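Local coordinates for Can2 (Sulfobacillus thermosulfidooxidans, PDB 7BDV), which is a CRISPR ancillary nuclease of dual specificity that binds cyclic tetra-adenylate and potentiates type III CRISPR defence, at residues H113-I117 against L127-N131; W167-E171 against S230-F236. All blocks are in the same frame, centred on the assembly; numbering follows the deposited sequence.

Contact 1 and contact 2 sit on opposite sides of the chain's centre, their own centres about 56 Å apart and their nearest atoms about 40 Å apart; they have no helix or strand in common. Along the chain they come in series. Contact 1 lies at the open end of the hairpin of strands 116-120 and 125-128, away from its turn, within the CARF domain's seven-stranded sheet, its nearest atom about 9 Å from the bound cyclic nucleotide. Contact 2 follows and is helical, setting helix 168-176 against the first turns of helix 231-254, about 31 Å from the nucleotide at its nearest atom. Contact 1 therefore belongs to the part that binds cyclic tetra-adenylate, whereas contact 2 packs against a helix of the Card1-like endonuclease region.

Contact 1 (H113-I117 against L127-N131); sequences HRPII and LYLHN
I117 and Y128 face each other as an antiparallel, non-hydrogen-bonded pair, CA to CA 4.7 Å, in the beta hairpin of strands 116-120 and 125-128, part of the seven-stranded sheet of the CARF domain. Among the backbone contacts, L129 N donates to I116 O over 2.8 Å, the N-H...O angle 152°, just where the second strand gives way to loop. I116 O also takes a CA-H...O contact from Y128 CA, and a second such contact sets I117 CA 3.2 Å from L127 O. The apolar contacts fall on two sides. The I117 and Y128 side chains leave the same face of the sheet together, I117 CG2 touching the ring at Y128 CD1 (3.7 Å), while Y128 OH goes on to a hydrogen bond with E135. I116 and L129 meet more loosely, CG2 to CB 4.4 Å; both also touch F106 of helix 99-111, and L129 packs on I100 of the second subunit. The remaining interaction is CH-pi. With its CG between backbone N and carbonyl carbon (chi1 64°), H130 folds its imidazole back over P115, whose CA sits 3.7 Å from the ring centroid and only 12° off the ring normal; P115 CB lies 3.7 Å from H130 CE1.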
ATOM      1  N   HIS A 113     -15.004 -10.176  34.576  1.00 47.72           N
ATOM      2  CA  HIS A 113     -13.801 -11.002  34.861  1.00 50.85           C
ATOM      3  C   HIS A 113     -13.634 -12.113  33.814  1.00 46.83           C
ATOM      4  O   HIS A 113     -13.353 -13.270  34.206  1.00 44.85           O
ATOM      5  CB  HIS A 113     -13.866 -11.549  36.301  1.00 60.91           C
ATOM      6  CG  HIS A 113     -13.950 -10.460  37.314  1.00 62.20           C
ATOM      7  ND1 HIS A 113     -15.166  -9.964  37.755  1.00 64.14           N
ATOM      8  CD2 HIS A 113     -12.987  -9.730  37.927  1.00 60.40           C
ATOM      9  CE1 HIS A 113     -14.949  -8.979  38.611  1.00 65.35           C
ATOM     10  NE2 HIS A 113     -13.616  -8.811  38.729  1.00 63.02           N
ATOM     11  N   ARG A 114     -13.780 -11.772  32.533  1.00 42.77           N
ATOM     12  CA  ARG A 114     -13.652 -12.725  31.402  1.00 39.94           C
ATOM     13  C   ARG A 114     -12.230 -12.678  30.849  1.00 43.62           C
ATOM     14  O   ARG A 114     -11.548 -11.654  30.935  1.00 44.63           O
ATOM     15  CB  ARG A 114     -14.655 -12.395  30.298  1.00 42.61           C
ATOM     16  CG  ARG A 114     -16.119 -12.380  30.712  1.00 43.76           C
ATOM     17  CD  ARG A 114     -16.614 -13.621  31.445  1.00 45.65           C
ATOM     18  NE  ARG A 114     -16.212 -14.846  30.797  1.00 50.39           N
ATOM     19  CZ  ARG A 114     -15.790 -15.949  31.394  1.00 49.51           C
ATOM     20  NH1 ARG A 114     -15.755 -16.027  32.715  1.00 51.56           N
ATOM     21  NH2 ARG A 114     -15.465 -16.981  30.637  1.00 54.34           N
ATOM     22  N   PRO A 115     -11.753 -13.801  30.271  1.00 40.33           N
ATOM     23  CA  PRO A 115     -10.513 -13.815  29.514  1.00 41.42           C
ATOM     24  C   PRO A 115     -10.574 -12.923  28.260  1.00 40.21           C
ATOM     25  O   PRO A 115     -11.575 -12.882  27.536  1.00 33.84           O
ATOM     26  CB  PRO A 115     -10.292 -15.272  29.093  1.00 43.66           C
ATOM     27  CG  PRO A 115     -11.360 -16.081  29.816  1.00 45.36           C
ATOM     28  CD  PRO A 115     -12.398 -15.115  30.329  1.00 45.00           C
ATOM     29  N   ILE A 116      -9.474 -12.221  28.012  1.00 32.22           N
ATOM     30  CA  ILE A 116      -9.342 -11.286  26.866  1.00 34.49           C
ATOM     31  C   ILE A 116      -7.963 -11.510  26.259  1.00 33.89           C
ATOM     32  O   ILE A 116      -6.973 -11.346  26.978  1.00 36.61           O
ATOM     33  CB  ILE A 116      -9.550  -9.818  27.281  1.00 37.38           C
ATOM     34  CG1 ILE A 116     -10.899  -9.588  27.952  1.00 34.95           C
ATOM     35  CG2 ILE A 116      -9.384  -8.926  26.054  1.00 34.12           C
ATOM     36  CD1 ILE A 116     -11.019  -8.241  28.681  1.00 33.01           C
ATOM     37  N   ILE A 117      -7.922 -11.857  24.975  1.00 31.65           N
ATOM     38  CA  ILE A 117      -6.671 -12.125  24.233  1.00 31.39           C
ATOM     39  C   ILE A 117      -6.446 -11.016  23.196  1.00 30.03           C
ATOM     40  O   ILE A 117      -7.403 -10.411  22.734  1.00 28.85           O
ATOM     41  CB  ILE A 117      -6.719 -13.516  23.604  1.00 33.07           C
ATOM     42  CG1 ILE A 117      -7.683 -13.580  22.415  1.00 32.46           C
ATOM     43  CG2 ILE A 117      -7.048 -14.555  24.667  1.00 38.66           C
ATOM     44  CD1 ILE A 117      -7.498 -14.812  21.572  1.00 38.70           C
ATOM     45  N   LEU A 127      -1.251 -12.334  23.765  1.00 34.89           N
ATOM     46  CA  LEU A 127      -1.238 -11.684  25.099  1.00 34.54           C
ATOM     47  C   LEU A 127      -2.586 -11.961  25.771  1.00 34.04           C
ATOM     48  O   LEU A 127      -3.599 -11.753  25.127  1.00 31.92           O
ATOM     49  CB  LEU A 127      -1.003 -10.182  24.954  1.00 32.87           C
ATOM     50  CG  LEU A 127       0.146  -9.788  24.038  1.00 38.98           C
ATOM     51  CD1 LEU A 127       0.332  -8.274  24.053  1.00 44.35           C
ATOM     52  CD2 LEU A 127       1.407 -10.501  24.436  1.00 42.97           C
ATOM     53  N   TYR A 128      -2.566 -12.469  27.005  1.00 36.13           N
ATOM     54  CA  TYR A 128      -3.762 -12.616  27.869  1.00 35.17           C
ATOM     55  C   TYR A 128      -3.842 -11.359  28.733  1.00 35.33           C
ATOM     56  O   TYR A 128      -3.066 -11.253  29.701  1.00 36.90           O
ATOM     57  CB  TYR A 128      -3.659 -13.898  28.680  1.00 37.73           C
ATOM     58  CG  TYR A 128      -3.556 -15.137  27.837  1.00 40.42           C
ATOM     59  CD1 TYR A 128      -4.682 -15.680  27.254  1.00 42.45           C
ATOM     60  CD2 TYR A 128      -2.346 -15.760  27.612  1.00 46.47           C
ATOM     61  CE1 TYR A 128      -4.618 -16.825  26.487  1.00 44.79           C
ATOM     62  CE2 TYR A 128      -2.259 -16.913  26.843  1.00 51.84           C
ATOM     63  CZ  TYR A 128      -3.404 -17.445  26.279  1.00 47.73           C
ATOM     64  OH  TYR A 128      -3.347 -18.563  25.505  1.00 58.62           O
ATOM     65  N   LEU A 129      -4.705 -10.414  28.343  1.00 35.83           N
ATOM     66  CA  LEU A 129      -4.773  -9.051  28.934  1.00 41.36           C
ATOM     67  C   LEU A 129      -5.387  -9.112  30.328  1.00 46.01           C
ATOM     68  O   LEU A 129      -5.109  -8.208  31.109  1.00 43.58           O
ATOM     69  CB  LEU A 129      -5.562  -8.127  28.003  1.00 39.71           C
ATOM     70  CG  LEU A 129      -4.838  -7.794  26.699  1.00 40.48           C
ATOM     71  CD1 LEU A 129      -5.567  -6.714  25.916  1.00 40.57           C
ATOM     72  CD2 LEU A 129      -3.404  -7.351  26.964  1.00 43.14           C
ATOM     73  N   HIS A 130      -6.167 -10.149  30.634  1.00 46.30           N
ATOM     74  CA  HIS A 130      -6.770 -10.330  31.980  1.00 47.44           C
ATOM     75  C   HIS A 130      -5.691 -10.635  33.034  1.00 47.77           C
ATOM     76  O   HIS A 130      -5.870 -10.155  34.164  1.00 55.58           O
ATOM     77  CB  HIS A 130      -7.921 -11.340  31.946  1.00 42.98           C
ATOM     78  CG  HIS A 130      -7.540 -12.731  31.586  1.00 42.05           C
ATOM     79  ND1 HIS A 130      -7.091 -13.068  30.341  1.00 41.16           N
ATOM     80  CD2 HIS A 130      -7.606 -13.880  32.287  1.00 43.71           C
ATOM     81  CE1 HIS A 130      -6.866 -14.364  30.282  1.00 42.15           C
ATOM     82  NE2 HIS A 130      -7.176 -14.886  31.467  1.00 44.40           N
ATOM     83  N   ASN A 131      -4.619 -11.366  32.711  1.00 46.29           N
ATOM     84  CA  ASN A 131      -3.640 -11.831  33.744  1.00 47.60           C
ATOM     85  C   ASN A 131      -2.177 -11.492  33.419  1.00 46.76           C
ATOM     86  O   ASN A 131      -1.320 -11.885  34.215  1.00 44.94           O
ATOM     87  CB  ASN A 131      -3.780 -13.330  34.014  1.00 47.44           C
ATOM     88  CG  ASN A 131      -3.526 -14.200  32.801  1.00 56.21           C
ATOM     89  OD1 ASN A 131      -2.799 -13.815  31.883  1.00 56.57           O
ATOM     90  ND2 ASN A 131      -4.101 -15.392  32.807  1.00 51.68           N
TER

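Contact 2 (W167-E171 against S230-F236); sequences WREVE and SDQARQF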
ATOM      1  N   TRP A 167      20.932 -28.301 -16.440  1.00 75.67           N
ATOM      2  CA  TRP A 167      21.232 -26.851 -16.333  1.00 59.34           C
ATOM      3  C   TRP A 167      21.393 -26.352 -14.912  1.00 49.80           C
ATOM      4  O   TRP A 167      21.724 -25.170 -14.812  1.00 39.95           O
ATOM      5  CB  TRP A 167      20.128 -26.027 -16.992  1.00 58.05           C
ATOM      6  CG  TRP A 167      19.925 -26.369 -18.433  1.00 57.77           C
ATOM      7  CD1 TRP A 167      20.815 -26.990 -19.259  1.00 57.95           C
ATOM      8  CD2 TRP A 167      18.746 -26.132 -19.210  1.00 52.49           C
ATOM      9  NE1 TRP A 167      20.279 -27.121 -20.509  1.00 57.93           N
ATOM     10  CE2 TRP A 167      19.012 -26.609 -20.510  1.00 57.16           C
ATOM     11  CE3 TRP A 167      17.516 -25.527 -18.946  1.00 53.75           C
ATOM     12  CZ2 TRP A 167      18.082 -26.516 -21.542  1.00 57.56           C
ATOM     13  CZ3 TRP A 167      16.596 -25.447 -19.960  1.00 50.21           C
ATOM     14  CH2 TRP A 167      16.874 -25.936 -21.238  1.00 53.24           C
ATOM     15  N   ARG A 168      21.184 -27.182 -13.889  1.00 45.12           N
ATOM     16  CA  ARG A 168      21.431 -26.827 -12.469  1.00 46.62           C
ATOM     17  C   ARG A 168      22.889 -26.355 -12.289  1.00 45.73           C
ATOM     18  O   ARG A 168      23.109 -25.366 -11.531  1.00 43.27           O
ATOM     19  CB  ARG A 168      21.113 -28.021 -11.562  1.00 47.84           C
ATOM     20  N   GLU A 169      23.844 -27.020 -12.940  1.00 41.79           N
ATOM     21  CA  GLU A 169      25.287 -26.652 -12.883  1.00 45.16           C
ATOM     22  C   GLU A 169      25.462 -25.227 -13.413  1.00 47.73           C
ATOM     23  O   GLU A 169      26.253 -24.484 -12.809  1.00 50.30           O
ATOM     24  CB  GLU A 169      26.148 -27.625 -13.689  1.00 48.19           C
ATOM     25  N   VAL A 170      24.754 -24.872 -14.488  1.00 47.41           N
ATOM     26  CA  VAL A 170      24.856 -23.540 -15.159  1.00 50.23           C
ATOM     27  C   VAL A 170      24.319 -22.476 -14.198  1.00 55.33           C
ATOM     28  O   VAL A 170      24.990 -21.439 -14.022  1.00 54.09           O
ATOM     29  CB  VAL A 170      24.115 -23.519 -16.510  1.00 47.12           C
ATOM     30  CG1 VAL A 170      24.265 -22.171 -17.196  1.00 50.98           C
ATOM     31  CG2 VAL A 170      24.600 -24.620 -17.432  1.00 48.37           C
ATOM     32  N   GLU A 171      23.158 -22.765 -13.597  1.00 48.91           N
ATOM     33  CA  GLU A 171      22.455 -21.928 -12.599  1.00 45.33           C
ATOM     34  C   GLU A 171      23.426 -21.522 -11.476  1.00 43.46           C
ATOM     35  O   GLU A 171      23.521 -20.295 -11.204  1.00 39.16           O
ATOM     36  CB  GLU A 171      21.256 -22.728 -12.080  1.00 42.95           C
ATOM     37  CG  GLU A 171      20.492 -22.062 -10.976  1.00 45.18           C
ATOM     38  CD  GLU A 171      19.574 -23.036 -10.243  1.00 54.78           C
ATOM     39  OE1 GLU A 171      18.955 -23.909 -10.928  1.00 53.31           O
ATOM     40  OE2 GLU A 171      19.509 -22.959  -9.000  1.00 46.24           O
ATOM     41  N   SER A 230      15.980 -24.325 -27.639  1.00 48.92           N
ATOM     42  CA  SER A 230      14.533 -24.558 -27.351  1.00 45.31           C
ATOM     43  C   SER A 230      13.925 -23.321 -26.697  1.00 44.05           C
ATOM     44  O   SER A 230      14.700 -22.440 -26.273  1.00 37.37           O
ATOM     45  CB  SER A 230      14.316 -25.776 -26.458  1.00 51.03           C
ATOM     46  OG  SER A 230      14.866 -25.575 -25.156  1.00 52.76           O
ATOM     47  N   ASP A 231      12.598 -23.272 -26.583  1.00 43.44           N
ATOM     48  CA  ASP A 231      11.897 -22.213 -25.814  1.00 48.63           C
ATOM     49  C   ASP A 231      12.279 -22.331 -24.328  1.00 52.55           C
ATOM     50  O   ASP A 231      12.432 -21.256 -23.677  1.00 42.38           O
ATOM     51  CB  ASP A 231      10.379 -22.247 -25.980  1.00 54.08           C
ATOM     52  CG  ASP A 231       9.720 -21.011 -25.374  1.00 62.62           C
ATOM     53  OD1 ASP A 231       9.927 -19.894 -25.931  1.00 62.70           O
ATOM     54  OD2 ASP A 231       9.043 -21.161 -24.320  1.00 66.71           O
ATOM     55  N   GLN A 232      12.434 -23.556 -23.797  1.00 43.68           N
ATOM     56  CA  GLN A 232      12.748 -23.717 -22.354  1.00 45.12           C
ATOM     57  C   GLN A 232      14.156 -23.155 -22.099  1.00 40.54           C
ATOM     58  O   GLN A 232      14.317 -22.495 -21.063  1.00 40.89           O
ATOM     59  CB  GLN A 232      12.453 -25.118 -21.832  1.00 49.91           C
ATOM     60  CG  GLN A 232      13.559 -26.129 -22.006  1.00 57.05           C
ATOM     61  CD  GLN A 232      13.178 -27.427 -21.334  1.00 64.68           C
ATOM     62  OE1 GLN A 232      12.312 -27.461 -20.463  1.00 76.07           O
ATOM     63  NE2 GLN A 232      13.826 -28.514 -21.721  1.00 74.65           N
ATOM     64  N   ALA A 233      15.109 -23.352 -23.015  1.00 40.07           N
ATOM     65  CA  ALA A 233      16.465 -22.756 -22.952  1.00 38.80           C
ATOM     66  C   ALA A 233      16.357 -21.224 -22.933  1.00 37.98           C
ATOM     67  O   ALA A 233      17.095 -20.584 -22.156  1.00 40.00           O
ATOM     68  CB  ALA A 233      17.311 -23.241 -24.094  1.00 40.21           C
ATOM     69  N   ARG A 234      15.495 -20.660 -23.775  1.00 39.85           N
ATOM     70  CA  ARG A 234      15.267 -19.193 -23.869  1.00 43.74           C
ATOM     71  C   ARG A 234      14.738 -18.692 -22.522  1.00 48.38           C
ATOM     72  O   ARG A 234      15.313 -17.733 -21.988  1.00 43.85           O
ATOM     73  CB  ARG A 234      14.296 -18.845 -25.000  1.00 44.92           C
ATOM     74  CG  ARG A 234      14.248 -17.362 -25.350  1.00 47.35           C
ATOM     75  CD  ARG A 234      13.154 -17.072 -26.353  1.00 51.91           C
ATOM     76  NE  ARG A 234      11.854 -17.532 -25.866  1.00 55.26           N
ATOM     77  CZ  ARG A 234      11.017 -16.822 -25.114  1.00 56.70           C
ATOM     78  NH1 ARG A 234      11.299 -15.574 -24.768  1.00 53.74           N
ATOM     79  N   GLN A 235      13.703 -19.339 -21.980  1.00 44.86           N
ATOM     80  CA  GLN A 235      13.087 -18.981 -20.678  1.00 41.71           C
ATOM     81  C   GLN A 235      14.159 -18.951 -19.580  1.00 41.71           C
ATOM     82  O   GLN A 235      14.172 -17.966 -18.798  1.00 47.85           O
ATOM     83  CB  GLN A 235      11.977 -19.960 -20.313  1.00 44.86           C
ATOM     84  CG  GLN A 235      10.678 -19.718 -21.069  1.00 51.92           C
ATOM     85  CD  GLN A 235       9.585 -20.653 -20.605  1.00 60.53           C
ATOM     86  OE1 GLN A 235       9.530 -21.035 -19.433  1.00 59.89           O
ATOM     87  NE2 GLN A 235       8.696 -21.018 -21.519  1.00 63.55           N
ATOM     88  N   PHE A 236      15.013 -19.979 -19.532  1.00 35.29           N
ATOM     89  CA  PHE A 236      16.132 -20.122 -18.568  1.00 38.15           C
ATOM     90  C   PHE A 236      17.072 -18.915 -18.702  1.00 36.77           C
ATOM     91  O   PHE A 236      17.538 -18.404 -17.692  1.00 39.98           O
ATOM     92  CB  PHE A 236      16.859 -21.450 -18.789  1.00 36.40           C
ATOM     93  CG  PHE A 236      17.990 -21.718 -17.831  1.00 36.22           C
ATOM     94  CD1 PHE A 236      17.771 -22.343 -16.607  1.00 40.36           C
ATOM     95  CD2 PHE A 236      19.287 -21.331 -18.139  1.00 33.05           C
ATOM     96  CE1 PHE A 236      18.815 -22.585 -15.728  1.00 35.34           C
ATOM     97  CE2 PHE A 236      20.325 -21.572 -17.254  1.00 35.16           C
ATOM     98  CZ  PHE A 236      20.088 -22.223 -16.059  1.00 37.24           C
TER
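The nearest CA atoms across the contact, those of W167 and F236, are 8.7 Å apart; no hydrogen bond crosses between 167-171 and 230-236, and the contact is made mainly by side chains. Those of W167 and F236 run antiparallel, overlapping along their lengths. F236, its CG anti to the backbone N (chi1 -178°), carries its ring to the first turn of helix 168-176: W167 CB lies over one face, 4.2 Å from the ring centroid, and E171 N is at the edge, in plane. V170 CG1 also meets that rim, 4.0 Å from F236 CE2. The indole and phenyl planes are 52° apart, an oblique pairing with W167 CE3 4.0 Å from F236 CD1. This is helix-to-helix packing at the N-terminal ends of helices 168-176 and 231-254, the second capped by S230, whose OG accepts from A233 N at 3.1 Å. The far corner of the indole, W167 CH2, pushes into that first turn: Q232 CG comes to 3.4 Å at the ring edge, and A233 CB to 4.0 Å. The Q232 amide plane stands 77° from the indole plane. Elsewhere on the indole, W167 NE1 donates its hydrogen bond to A213 O, and L215 packs against both W167 and V170.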